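Local coordinates for periplasmic sugar-binding protein (Chloroflexus aurantiacus, PDB 4RXU) that binds beta-D-glucopyranose in its pocket and probably serves as the solute-binding component of an ABC-type sugar transporter, at residues A[33-38]-A[61-66]; A[50-55]-A[302-307]; A[154-159]-A[190-195]; A[238-243]-A[266-271]. One frame throughout, in Å; residues are numbered along the deposited sequence.

Interaction 1 (A[33-38]-A[61-66])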
loop_
_atom_site.group_PDB
_atom_site.type_symbol
_atom_site.label_atom_id
_atom_site.label_comp_id
_atom_site.label_asym_id
_atom_site.label_seq_id
_atom_site.Cartn_x
_atom_site.Cartn_y
_atom_site.Cartn_z
ATOM N N VAL A 33 -3.642 -24.401 -6.836
ATOM C CA VAL A 33 -3.617 -22.958 -6.581
ATOM C C VAL A 33 -2.190 -22.485 -6.870
ATOM O O VAL A 33 -1.228 -23.211 -6.595
ATOM C CB VAL A 33 -3.996 -22.609 -5.130
ATOM C CG1 VAL A 33 -3.945 -21.099 -4.904
ATOM C CG2 VAL A 33 -5.375 -23.133 -4.804
ATOM N N GLY A 34 -2.072 -21.277 -7.417
ATOM C CA GLY A 34 -0.788 -20.638 -7.637
ATOM C C GLY A 34 -0.872 -19.215 -7.142
ATOM O O GLY A 34 -1.935 -18.582 -7.217
ATOM N N ILE A 35 0.235 -18.745 -6.569
ATOM C CA ILE A 35 0.340 -17.396 -6.031
ATOM C C ILE A 35 1.388 -16.630 -6.812
ATOM O O ILE A 35 2.500 -17.132 -6.987
ATOM C CB ILE A 35 0.721 -17.412 -4.544
ATOM C CG1 ILE A 35 -0.402 -18.049 -3.716
ATOM C CG2 ILE A 35 0.995 -16.002 -4.019
ATOM C CD1 ILE A 35 0.030 -18.428 -2.300
ATOM N N VAL A 36 1.028 -15.438 -7.298
ATOM C CA VAL A 36 1.983 -14.586 -8.021
ATOM C C VAL A 36 2.096 -13.251 -7.335
ATOM O O VAL A 36 1.088 -12.575 -7.121
ATOM C CB VAL A 36 1.614 -14.417 -9.518
ATOM C CG1 VAL A 36 2.611 -13.522 -10.270
ATOM C CG2 VAL A 36 1.548 -15.773 -10.203
ATOM N N LEU A 37 3.321 -12.912 -6.942
ATOM C CA LEU A 37 3.607 -11.631 -6.251
ATOM C C LEU A 37 4.533 -10.796 -7.130
ATOM O O LEU A 37 5.302 -11.343 -7.905
ATOM C CB LEU A 37 4.228 -11.889 -4.881
ATOM C CG LEU A 37 3.277 -12.588 -3.883
ATOM C CD1 LEU A 37 4.073 -12.934 -2.631
ATOM C CD2 LEU A 37 2.031 -11.764 -3.539
ATOM N N PRO A 38 4.491 -9.459 -6.990
ATOM C CA PRO A 38 5.065 -8.646 -8.060
ATOM C C PRO A 38 6.574 -8.507 -8.044
ATOM O O PRO A 38 7.195 -8.480 -9.111
ATOM C CB PRO A 38 4.381 -7.289 -7.859
ATOM C CG PRO A 38 4.092 -7.257 -6.377
ATOM C CD PRO A 38 3.620 -8.662 -6.116
ATOM N N TYR A 61 -0.768 -27.430 3.413
ATOM C CA TYR A 61 -1.009 -27.147 1.998
ATOM C C TYR A 61 0.306 -26.810 1.313
ATOM O O TYR A 61 1.178 -26.166 1.899
ATOM C CB TYR A 61 -1.944 -25.950 1.789
ATOM C CG TYR A 61 -3.374 -26.078 2.264
ATOM C CD1 TYR A 61 -4.023 -27.312 2.366
ATOM C CD2 TYR A 61 -4.098 -24.928 2.564
ATOM C CE1 TYR A 61 -5.346 -27.389 2.794
ATOM C CE2 TYR A 61 -5.410 -24.989 2.988
ATOM C CZ TYR A 61 -6.038 -26.215 3.099
ATOM O OH TYR A 61 -7.348 -26.210 3.516
ATOM N N GLN A 62 0.442 -27.300 0.084
ATOM C CA GLN A 62 1.538 -26.911 -0.779
ATOM C C GLN A 62 1.010 -26.150 -1.984
ATOM O O GLN A 62 0.177 -26.652 -2.748
ATOM C CB GLN A 62 2.369 -28.093 -1.254
ATOM C CG GLN A 62 3.744 -27.621 -1.725
ATOM C CD GLN A 62 3.980 -27.774 -3.220
ATOM O OE1 GLN A 62 3.624 -26.908 -4.029
ATOM N NE2 GLN A 62 4.627 -28.878 -3.589
ATOM N N VAL A 63 1.483 -24.918 -2.102
ATOM C CA VAL A 63 1.077 -23.990 -3.158
ATOM C C VAL A 63 2.321 -23.224 -3.617
ATOM O O VAL A 63 3.061 -22.657 -2.799
ATOM C CB VAL A 63 0.032 -22.992 -2.624
ATOM C CG1 VAL A 63 -0.251 -21.876 -3.621
ATOM C CG2 VAL A 63 -1.248 -23.695 -2.216
ATOM N N GLU A 64 2.548 -23.202 -4.927
ATOM C CA GLU A 64 3.718 -22.523 -5.461
ATOM C C GLU A 64 3.524 -21.002 -5.435
ATOM O O GLU A 64 2.450 -20.499 -5.773
ATOM C CB GLU A 64 4.043 -22.994 -6.885
ATOM C CG GLU A 64 5.354 -22.432 -7.421
ATOM C CD GLU A 64 5.810 -23.096 -8.712
ATOM O OE1 GLU A 64 4.956 -23.677 -9.422
ATOM O OE2 GLU A 64 7.022 -23.037 -9.019
ATOM N N ILE A 65 4.576 -20.300 -5.017
ATOM C CA ILE A 65 4.652 -18.834 -5.042
ATOM C C ILE A 65 5.724 -18.434 -6.045
ATOM O O ILE A 65 6.852 -18.873 -5.959
ATOM C CB ILE A 65 5.031 -18.264 -3.657
ATOM C CG1 ILE A 65 4.002 -18.720 -2.601
ATOM C CG2 ILE A 65 5.129 -16.740 -3.683
ATOM C CD1 ILE A 65 4.360 -18.383 -1.164
ATOM N N LEU A 66 5.332 -17.633 -7.020
ATOM C CA LEU A 66 6.234 -17.070 -8.025
ATOM C C LEU A 66 6.255 -15.553 -7.907
ATOM O O LEU A 66 5.221 -14.918 -7.648
ATOM C CB LEU A 66 5.769 -17.404 -9.439
ATOM C CG LEU A 66 5.766 -18.897 -9.750
ATOM C CD1 LEU A 66 5.128 -19.187 -11.098
ATOM C CD2 LEU A 66 7.169 -19.466 -9.704
HETATM O O HOH W 1 0.983 -24.599 -6.825
#
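Ile-35 and Leu-66 meet through their backbones: the amide of Leu-66 gives its hydrogen to Ile-35 O at 2.9 Å. The Ile-35 amide donates to Glu-64 O and the Leu-37 amide to Leu-66 O, the pattern of a parallel pair; the axes of the two strand segments lie 19° apart. Short CA-H...O contacts fill in between, the closer from Val-36 CA to Leu-66 O at 3.3 Å. Toward Val-33 the pairing opens, and a water takes the place of a direct bond: it donates to Val-33 O at 2.6 Å and accepts from Glu-64 N at 2.8 Å. On the face carrying Ile-35 and Ile-65 the two isoleucines lie side by side, pointing the same way. Ile-35 CG1 stands anti to its carbonyl carbon (chi1 -65°), and CD1 beyond it touches Val-63 CG1 at 3.7 Å and Ile-65 CG1 at 4.0 Å. Leu-37 CD1 meets Ile-65 CG2 farther along. Phe-52 and Leu-56 of helix 44-59 pack on this face, the helix that links the two strands in a beta-alpha-beta unit, while Gly-34 and Val-36 bond to strand 89-92 on their other side, with 61-67 outermost. Direct polar bonding across the strands is confined to backbone groups, with one water bridging where the pairing opens, while the side chains of this face meet one another through carbon atoms.

Interaction 2 (A[50-55]-A[302-307])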
loop_
_atom_site.group_PDB
_atom_site.type_symbol
_atom_site.label_atom_id
_atom_site.label_comp_id
_atom_site.label_asym_id
_atom_site.label_seq_id
_atom_site.Cartn_x
_atom_site.Cartn_y
_atom_site.Cartn_z
ATOM N N THR A 50 6.206 -14.606 3.540
ATOM C CA THR A 50 6.387 -15.222 4.855
ATOM C C THR A 50 5.087 -15.710 5.442
ATOM O O THR A 50 4.975 -16.852 5.888
ATOM C CB THR A 50 7.049 -14.232 5.833
ATOM O OG1 THR A 50 8.398 -13.990 5.391
ATOM C CG2 THR A 50 7.010 -14.800 7.301
ATOM N N ARG A 51 4.077 -14.845 5.389
ATOM C CA ARG A 51 2.794 -15.175 5.965
ATOM C C ARG A 51 2.073 -16.271 5.173
ATOM O O ARG A 51 1.400 -17.125 5.782
ATOM C CB ARG A 51 1.923 -13.932 6.091
ATOM C CG ARG A 51 2.528 -12.826 6.944
ATOM C CD ARG A 51 2.682 -13.229 8.380
ATOM N NE ARG A 51 3.228 -12.127 9.175
ATOM C CZ ARG A 51 3.328 -12.156 10.496
ATOM N NH1 ARG A 51 2.908 -13.222 11.166
ATOM N NH2 ARG A 51 3.854 -11.126 11.131
ATOM N N PHE A 52 2.221 -16.264 3.833
ATOM C CA PHE A 52 1.666 -17.339 3.038
ATOM C C PHE A 52 2.284 -18.664 3.435
ATOM O O PHE A 52 1.577 -19.644 3.683
ATOM C CB PHE A 52 1.854 -17.123 1.526
ATOM C CG PHE A 52 0.704 -16.382 0.871
ATOM C CD1 PHE A 52 -0.581 -16.895 0.907
ATOM C CD2 PHE A 52 0.918 -15.182 0.222
ATOM C CE1 PHE A 52 -1.626 -16.223 0.304
ATOM C CE2 PHE A 52 -0.121 -14.514 -0.393
ATOM C CZ PHE A 52 -1.390 -15.029 -0.354
ATOM N N ARG A 53 3.614 -18.686 3.468
ATOM C CA ARG A 53 4.336 -19.925 3.811
ATOM C C ARG A 53 3.937 -20.438 5.184
ATOM O O ARG A 53 3.681 -21.626 5.353
ATOM C CB ARG A 53 5.840 -19.708 3.738
ATOM C CG ARG A 53 6.311 -19.671 2.295
ATOM C CD ARG A 53 7.826 -19.671 2.165
ATOM N NE ARG A 53 8.265 -19.060 0.902
ATOM C CZ ARG A 53 8.062 -19.558 -0.322
ATOM N NH1 ARG A 53 7.414 -20.701 -0.506
ATOM N NH2 ARG A 53 8.504 -18.893 -1.390
ATOM N N GLU A 54 3.842 -19.539 6.157
ATOM C CA GLU A 54 3.383 -19.951 7.500
ATOM C C GLU A 54 1.969 -20.546 7.478
ATOM O O GLU A 54 1.706 -21.574 8.080
ATOM C CB GLU A 54 3.480 -18.797 8.490
ATOM C CG GLU A 54 4.943 -18.433 8.785
ATOM C CD GLU A 54 5.134 -17.110 9.506
ATOM O OE1 GLU A 54 4.161 -16.348 9.659
ATOM O OE2 GLU A 54 6.292 -16.826 9.907
ATOM N N ALA A 55 1.063 -19.894 6.770
ATOM C CA ALA A 55 -0.346 -20.345 6.737
ATOM C C ALA A 55 -0.478 -21.656 5.988
ATOM O O ALA A 55 -1.223 -22.541 6.396
ATOM C CB ALA A 55 -1.250 -19.276 6.116
ATOM N N THR A 302 -4.343 -11.698 8.075
ATOM C CA THR A 302 -5.746 -11.734 7.676
ATOM C C THR A 302 -5.881 -11.774 6.151
ATOM O O THR A 302 -6.708 -12.502 5.621
ATOM C CB THR A 302 -6.515 -10.523 8.217
ATOM O OG1 THR A 302 -6.326 -10.467 9.642
ATOM C CG2 THR A 302 -8.014 -10.604 7.900
ATOM N N LEU A 303 -5.068 -10.989 5.457
ATOM C CA LEU A 303 -5.145 -10.916 4.007
ATOM C C LEU A 303 -4.827 -12.297 3.424
ATOM O O LEU A 303 -5.544 -12.809 2.550
ATOM C CB LEU A 303 -4.174 -9.861 3.479
ATOM C CG LEU A 303 -4.532 -9.328 2.081
ATOM C CD1 LEU A 303 -5.702 -8.363 2.140
ATOM C CD2 LEU A 303 -3.340 -8.665 1.413
ATOM N N VAL A 304 -3.753 -12.906 3.925
ATOM C CA VAL A 304 -3.339 -14.214 3.476
ATOM C C VAL A 304 -4.442 -15.240 3.720
ATOM O O VAL A 304 -4.783 -16.031 2.832
ATOM C CB VAL A 304 -2.021 -14.618 4.168
ATOM C CG1 VAL A 304 -1.830 -16.129 4.195
ATOM C CG2 VAL A 304 -0.847 -13.910 3.496
ATOM N N GLN A 305 -4.985 -15.259 4.934
ATOM C CA GLN A 305 -6.018 -16.258 5.249
ATOM C C GLN A 305 -7.265 -16.041 4.402
ATOM O O GLN A 305 -7.877 -16.995 3.960
ATOM C CB GLN A 305 -6.366 -16.287 6.737
ATOM C CG GLN A 305 -6.837 -17.664 7.214
ATOM C CD GLN A 305 -5.738 -18.720 7.143
ATOM O OE1 GLN A 305 -4.576 -18.470 7.495
ATOM N NE2 GLN A 305 -6.098 -19.899 6.680
ATOM N N ASP A 306 -7.637 -14.774 4.179
ATOM C CA ASP A 306 -8.791 -14.453 3.328
ATOM C C ASP A 306 -8.607 -15.023 1.934
ATOM O O ASP A 306 -9.516 -15.602 1.360
ATOM C CB ASP A 306 -9.046 -12.951 3.276
ATOM C CG ASP A 306 -9.785 -12.443 4.485
ATOM O OD1 ASP A 306 -10.268 -13.253 5.317
ATOM O OD2 ASP A 306 -9.897 -11.205 4.576
ATOM N N ALA A 307 -7.393 -14.909 1.421
ATOM C CA ALA A 307 -7.071 -15.455 0.090
ATOM C C ALA A 307 -7.077 -16.987 0.063
ATOM O O ALA A 307 -7.567 -17.606 -0.888
ATOM C CB ALA A 307 -5.721 -14.940 -0.384
HETATM O O HOH W 2 -3.492 -21.835 7.798
#
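Val-304 sets one methyl squarely on the Phe-52 ring: CG2 stands 3.7 Å from the ring centroid, only 3° off the normal, in a CH-pi contact over the middle of the face. Its other methyl, CG1, lies anti to the backbone N and reaches Phe-52 CD1 at 3.6 Å. The same CG1 touches Ala-55 CB at 3.7 Å, while CG2 also meets Arg-51 CB at 3.8 Å, so Val-304 fits among Arg-51, Phe-52 and Ala-55, two of them one helical turn apart. Ala-307 CB comes to the edge of the Phe-52 ring, near its plane, at 4.3 Å from CZ. The segments belong to helices 44-59 and 300-315, whose short axes pass 9.3 Å apart at -54°; in this periplasmic binding protein fold they flank the same large sheet, although some 250 residues separate them in sequence. Tyr-117 of strand 113-117 meets the Phe-52 ring with its plane turned about 45°, and it also touches Val-304 and Ala-307. An alanine in place of Phe-52 would probably open a gap beneath Val-304 and leave its CG2 methyl without the aromatic face it rests on. Nearer the surface, Ala-55 CB lies 3.7 Å from Gln-305 OE1. A water donates to Ala-55 O at 2.8 Å and accepts a weak bond from Gln-305 NE2. The guanidinium of Arg-51 leads away from this packing to Tyr-357, where it makes a hydrogen bond to the carbonyl and a cation-pi contact.

Interaction 3 (A[154-159]-A[190-195])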
loop_
_atom_site.group_PDB
_atom_site.type_symbol
_atom_site.label_atom_id
_atom_site.label_comp_id
_atom_site.label_asym_id
_atom_site.label_seq_id
_atom_site.Cartn_x
_atom_site.Cartn_y
_atom_site.Cartn_z
ATOM N N GLY A 154 -0.895 27.972 7.734
ATOM C CA GLY A 154 0.342 28.053 6.990
ATOM C C GLY A 154 1.336 26.977 7.344
ATOM O O GLY A 154 2.535 27.157 7.147
ATOM N N ASN A 155 0.852 25.859 7.861
ATOM C CA ASN A 155 1.724 24.713 8.133
ATOM C C ASN A 155 2.217 24.074 6.836
ATOM O O ASN A 155 1.399 23.687 6.002
ATOM C CB ASN A 155 0.944 23.666 8.904
ATOM C CG ASN A 155 0.534 24.140 10.267
ATOM O OD1 ASN A 155 1.356 24.227 11.161
ATOM N ND2 ASN A 155 -0.735 24.481 10.422
ATOM N N PRO A 156 3.541 23.954 6.651
ATOM C CA PRO A 156 4.020 23.306 5.439
ATOM C C PRO A 156 3.595 21.842 5.328
ATOM O O PRO A 156 3.746 21.084 6.289
ATOM C CB PRO A 156 5.545 23.396 5.564
ATOM C CG PRO A 156 5.766 24.611 6.409
ATOM C CD PRO A 156 4.652 24.539 7.430
ATOM N N LEU A 157 3.179 21.473 4.124
ATOM C CA LEU A 157 2.708 20.140 3.808
ATOM C C LEU A 157 3.467 19.637 2.591
ATOM O O LEU A 157 3.485 20.293 1.533
ATOM C CB LEU A 157 1.194 20.152 3.543
ATOM C CG LEU A 157 0.568 18.796 3.161
ATOM C CD1 LEU A 157 0.698 17.791 4.285
ATOM C CD2 LEU A 157 -0.891 19.002 2.804
ATOM N N TYR A 158 4.120 18.500 2.761
ATOM C CA TYR A 158 4.850 17.842 1.701
ATOM C C TYR A 158 4.120 16.540 1.365
ATOM O O TYR A 158 3.896 15.697 2.249
ATOM C CB TYR A 158 6.281 17.572 2.155
ATOM C CG TYR A 158 7.097 18.852 2.305
ATOM C CD1 TYR A 158 6.976 19.670 3.430
ATOM C CD2 TYR A 158 7.977 19.245 1.310
ATOM C CE1 TYR A 158 7.725 20.842 3.563
ATOM C CE2 TYR A 158 8.718 20.418 1.423
ATOM C CZ TYR A 158 8.590 21.221 2.549
ATOM O OH TYR A 158 9.339 22.395 2.647
ATOM N N LEU A 159 3.730 16.396 0.103
ATOM C CA LEU A 159 2.943 15.232 -0.350
ATOM C C LEU A 159 3.829 14.246 -1.071
ATOM O O LEU A 159 4.699 14.654 -1.854
ATOM C CB LEU A 159 1.841 15.685 -1.323
ATOM C CG LEU A 159 0.831 16.718 -0.796
ATOM C CD1 LEU A 159 -0.051 17.230 -1.921
ATOM C CD2 LEU A 159 -0.006 16.190 0.370
ATOM N N VAL A 190 -0.173 24.425 3.675
ATOM C CA VAL A 190 0.288 24.997 2.432
ATOM C C VAL A 190 1.201 23.986 1.777
ATOM O O VAL A 190 2.201 23.580 2.359
ATOM C CB VAL A 190 1.048 26.316 2.649
ATOM C CG1 VAL A 190 1.680 26.830 1.370
ATOM C CG2 VAL A 190 0.122 27.369 3.222
ATOM N N ILE A 191 0.814 23.554 0.578
ATOM C CA ILE A 191 1.553 22.531 -0.151
ATOM C C ILE A 191 2.888 23.075 -0.643
ATOM O O ILE A 191 2.916 24.082 -1.347
ATOM C CB ILE A 191 0.770 22.039 -1.369
ATOM C CG1 ILE A 191 -0.579 21.420 -0.968
ATOM C CG2 ILE A 191 1.583 21.006 -2.162
ATOM C CD1 ILE A 191 -1.528 21.279 -2.143
ATOM N N LYS A 192 3.982 22.383 -0.336
ATOM C CA LYS A 192 5.311 22.887 -0.690
ATOM C C LYS A 192 6.033 22.161 -1.810
ATOM O O LYS A 192 7.078 22.648 -2.249
ATOM C CB LYS A 192 6.241 22.863 0.522
ATOM C CG LYS A 192 5.670 23.619 1.701
ATOM C CD LYS A 192 5.559 25.093 1.380
ATOM C CE LYS A 192 4.978 25.849 2.562
ATOM N NZ LYS A 192 5.132 27.299 2.307
ATOM N N ASN A 193 5.502 21.030 -2.281
ATOM C CA ASN A 193 6.211 20.244 -3.293
ATOM C C ASN A 193 5.394 19.727 -4.477
ATOM O O ASN A 193 5.730 18.717 -5.073
ATOM C CB ASN A 193 6.931 19.080 -2.644
ATOM C CG ASN A 193 5.983 18.032 -2.131
ATOM O OD1 ASN A 193 4.850 18.335 -1.771
ATOM N ND2 ASN A 193 6.456 16.789 -2.077
ATOM N N SER A 194 4.318 20.414 -4.824
ATOM C CA SER A 194 3.551 19.991 -5.989
ATOM C C SER A 194 2.706 21.119 -6.528
ATOM O O SER A 194 1.630 21.423 -6.011
ATOM C CB SER A 194 2.638 18.777 -5.684
ATOM O OG SER A 194 1.788 18.498 -6.783
ATOM N N SER A 195 3.171 21.722 -7.608
ATOM C CA SER A 195 2.406 22.754 -8.274
ATOM C C SER A 195 1.076 22.236 -8.816
ATOM O O SER A 195 0.073 22.957 -8.861
ATOM C CB SER A 195 3.220 23.384 -9.419
ATOM O OG SER A 195 3.539 22.453 -10.442
HETATM O O HOH W 3 3.576 28.231 4.572
#
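Asn-193 grips the backbone of Leu-159 with both ends of its amide: OD1 accepts from Leu-159 N at 2.9 Å, and ND2 donates to Leu-159 O at 2.8 Å. Its CG sits between the backbone N and carbonyl carbon (chi1 70°), and the paired bonds prolong the strand pairing past the last main-chain rung, where Lys-192 N donates to Leu-157 O at 2.8 Å. ND2 also bonds to Asn-234, which further fixes the amide's rotation. Tight packing continues on the Tyr-158 ring: Lys-192 CB lies over one face, offset toward the rim, 3.5 Å from CZ. On the face carrying Leu-157 and Ile-191, Leu-159 CD1 reaches Ile-191 CG2 at 4.1 Å. Strands 155-159 and 189-191 are the parallel strands of a right-handed beta-alpha-beta crossover through helix 167-185, with 189-191 outermost in the parallel sheet of this lobe, next to 155-159. The looser end lies at Gly-154, which is exposed and whose CA comes within 3.8 Å of Val-190 CG2. Here the Lys-192 chain, bent at chi2, passes Pro-156 CB with CG and CE, and a water bridges its NZ (2.9 Å) to Gly-154 O. The charge partner of NZ is Asp-242.

Interaction 4 (A[238-243]-A[266-271])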
loop_
_atom_site.group_PDB
_atom_site.type_symbol
_atom_site.label_atom_id
_atom_site.label_comp_id
_atom_site.label_asym_id
_atom_site.label_seq_id
_atom_site.Cartn_x
_atom_site.Cartn_y
_atom_site.Cartn_z
ATOM N N ALA A 238 12.992 24.247 -1.505
ATOM C CA ALA A 238 12.248 24.930 -0.460
ATOM C C ALA A 238 13.140 25.907 0.277
ATOM O O ALA A 238 14.362 25.746 0.333
ATOM C CB ALA A 238 11.684 23.915 0.504
ATOM N N THR A 239 12.520 26.926 0.855
ATOM C CA THR A 239 13.261 27.930 1.624
ATOM C C THR A 239 12.955 27.761 3.107
ATOM O O THR A 239 12.091 26.962 3.457
ATOM C CB THR A 239 12.887 29.360 1.196
ATOM O OG1 THR A 239 11.528 29.631 1.571
ATOM C CG2 THR A 239 13.058 29.526 -0.312
ATOM N N ALA A 240 13.624 28.527 3.975
ATOM C CA ALA A 240 13.436 28.360 5.422
ATOM C C ALA A 240 11.969 28.599 5.820
ATOM O O ALA A 240 11.414 27.918 6.692
ATOM C CB ALA A 240 14.378 29.275 6.209
ATOM N N ALA A 241 11.323 29.529 5.125
ATOM C CA ALA A 241 9.902 29.828 5.363
ATOM C C ALA A 241 8.954 28.658 5.075
ATOM O O ALA A 241 7.805 28.642 5.521
ATOM C CB ALA A 241 9.484 31.030 4.541
ATOM N N ASP A 242 9.452 27.697 4.310
ATOM C CA ASP A 242 8.695 26.494 3.950
ATOM C C ASP A 242 8.978 25.306 4.858
ATOM O O ASP A 242 8.489 24.201 4.613
ATOM C CB ASP A 242 9.046 26.098 2.522
ATOM C CG ASP A 242 8.786 27.212 1.538
ATOM O OD1 ASP A 242 7.741 27.867 1.654
ATOM O OD2 ASP A 242 9.629 27.443 0.649
ATOM N N LYS A 243 9.763 25.538 5.904
ATOM C CA LYS A 243 10.192 24.481 6.788
ATOM C C LYS A 243 9.691 24.754 8.181
ATOM O O LYS A 243 8.507 25.035 8.368
ATOM C CB LYS A 243 11.706 24.322 6.696
ATOM C CG LYS A 243 12.080 23.826 5.317
ATOM C CD LYS A 243 13.543 23.890 5.028
ATOM C CE LYS A 243 13.757 23.643 3.551
ATOM N NZ LYS A 243 15.184 23.470 3.254
ATOM N N ASP A 266 17.865 18.394 7.780
ATOM C CA ASP A 266 17.731 19.771 7.341
ATOM C C ASP A 266 17.600 20.584 8.612
ATOM O O ASP A 266 16.604 20.470 9.330
ATOM C CB ASP A 266 16.502 19.906 6.445
ATOM C CG ASP A 266 16.327 21.303 5.872
ATOM O OD1 ASP A 266 16.361 22.289 6.638
ATOM O OD2 ASP A 266 16.121 21.410 4.643
ATOM N N LYS A 267 18.612 21.393 8.907
ATOM C CA LYS A 267 18.625 22.171 10.156
ATOM C C LYS A 267 17.434 23.132 10.313
ATOM O O LYS A 267 17.084 23.515 11.430
ATOM C CB LYS A 267 19.953 22.922 10.301
ATOM C CG LYS A 267 20.145 24.043 9.295
ATOM C CD LYS A 267 21.502 24.712 9.415
ATOM C CE LYS A 267 21.628 25.815 8.375
ATOM N NZ LYS A 267 22.873 26.604 8.548
ATOM N N ASP A 268 16.819 23.523 9.193
ATOM C CA ASP A 268 15.691 24.483 9.219
ATOM C C ASP A 268 14.363 23.786 9.458
ATOM O O ASP A 268 13.342 24.439 9.652
ATOM C CB ASP A 268 15.619 25.306 7.924
ATOM C CG ASP A 268 16.822 26.235 7.743
ATOM O OD1 ASP A 268 17.293 26.787 8.750
ATOM O OD2 ASP A 268 17.278 26.428 6.595
ATOM N N VAL A 269 14.375 22.456 9.421
ATOM C CA VAL A 269 13.221 21.648 9.829
ATOM C C VAL A 269 13.362 21.385 11.321
ATOM O O VAL A 269 14.195 20.583 11.758
ATOM C CB VAL A 269 13.131 20.331 9.034
ATOM C CG1 VAL A 269 12.003 19.444 9.566
ATOM C CG2 VAL A 269 12.928 20.636 7.559
ATOM N N THR A 270 12.571 22.103 12.100
ATOM C CA THR A 270 12.658 21.996 13.561
ATOM C C THR A 270 11.854 20.835 14.114
ATOM O O THR A 270 12.132 20.357 15.201
ATOM C CB THR A 270 12.228 23.291 14.261
ATOM O OG1 THR A 270 10.901 23.644 13.834
ATOM C CG2 THR A 270 13.258 24.416 13.952
ATOM N N GLU A 271 10.856 20.390 13.366
ATOM C CA GLU A 271 10.050 19.247 13.754
ATOM C C GLU A 271 9.340 18.738 12.520
ATOM O O GLU A 271 8.936 19.536 11.694
ATOM C CB GLU A 271 8.988 19.607 14.809
ATOM C CG GLU A 271 8.395 18.355 15.459
ATOM C CD GLU A 271 7.338 18.628 16.521
ATOM O OE1 GLU A 271 6.996 19.806 16.746
ATOM O OE2 GLU A 271 6.845 17.649 17.139
HETATM O O HOH W 4 16.026 26.143 4.043
#
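Lys-243 reaches from one surface loop to a carboxylate that the turn opposite already holds: its NZ meets Asp-266 OD2 at 2.7 Å, on the syn lone pair, in a salt bridge. The other oxygen, Asp-266 OD1, closes an Asx turn by accepting from Asp-268 N at 2.9 Å, so each oxygen has its own task. Lys-243 is extended beyond CG, and its CD lies 3.8 Å from Asp-268 CB, while CB approaches Asp-268 O at 3.4 Å. Val-269 CG2 touches CB and CG of the same lysine at 4.0 Å, crossing it at about a right angle. Asp-268 OD2 stays 4.9 Å from NZ, and a water spans the two, accepting from NZ and donating to OD2. An alanine in place of Asp-266 would probably leave the Lys-243 ammonium without its carboxylate mate and the type I turn without its Asx bond. The ammonium also donates to Leu-235 O of helix 224-237. Residues 238-243 lead from that helix toward strand 246-249, and the turn 266-269 leads from helix 253-264 into strand 269-274, so the contact ties together the entrances to two adjacent parallel strands.

Overall arrangement
Interactions 1 and 2 share one lobe, their centres 11 Å apart, and touch directly: Phe-52 CD1 of interaction 2 packs on Ile-35 CD1 of interaction 1 at 3.6 Å. Interactions 3 and 4 lie on the other side of the chain's centre, 12 Å apart between centres, joined by the salt bridge from Lys-192 NZ to Asp-242 OD1 at 2.7 Å and a probable hydrogen bond from Tyr-158 OH to Asp-242 O. Between the pairs, centres stand 38 to 47 Å apart without contact. Glucose binds between the lobes; the Leu-37 side chain of interaction 1 is about 10 Å from it and that of Arg-51 in interaction 2 about 12 Å.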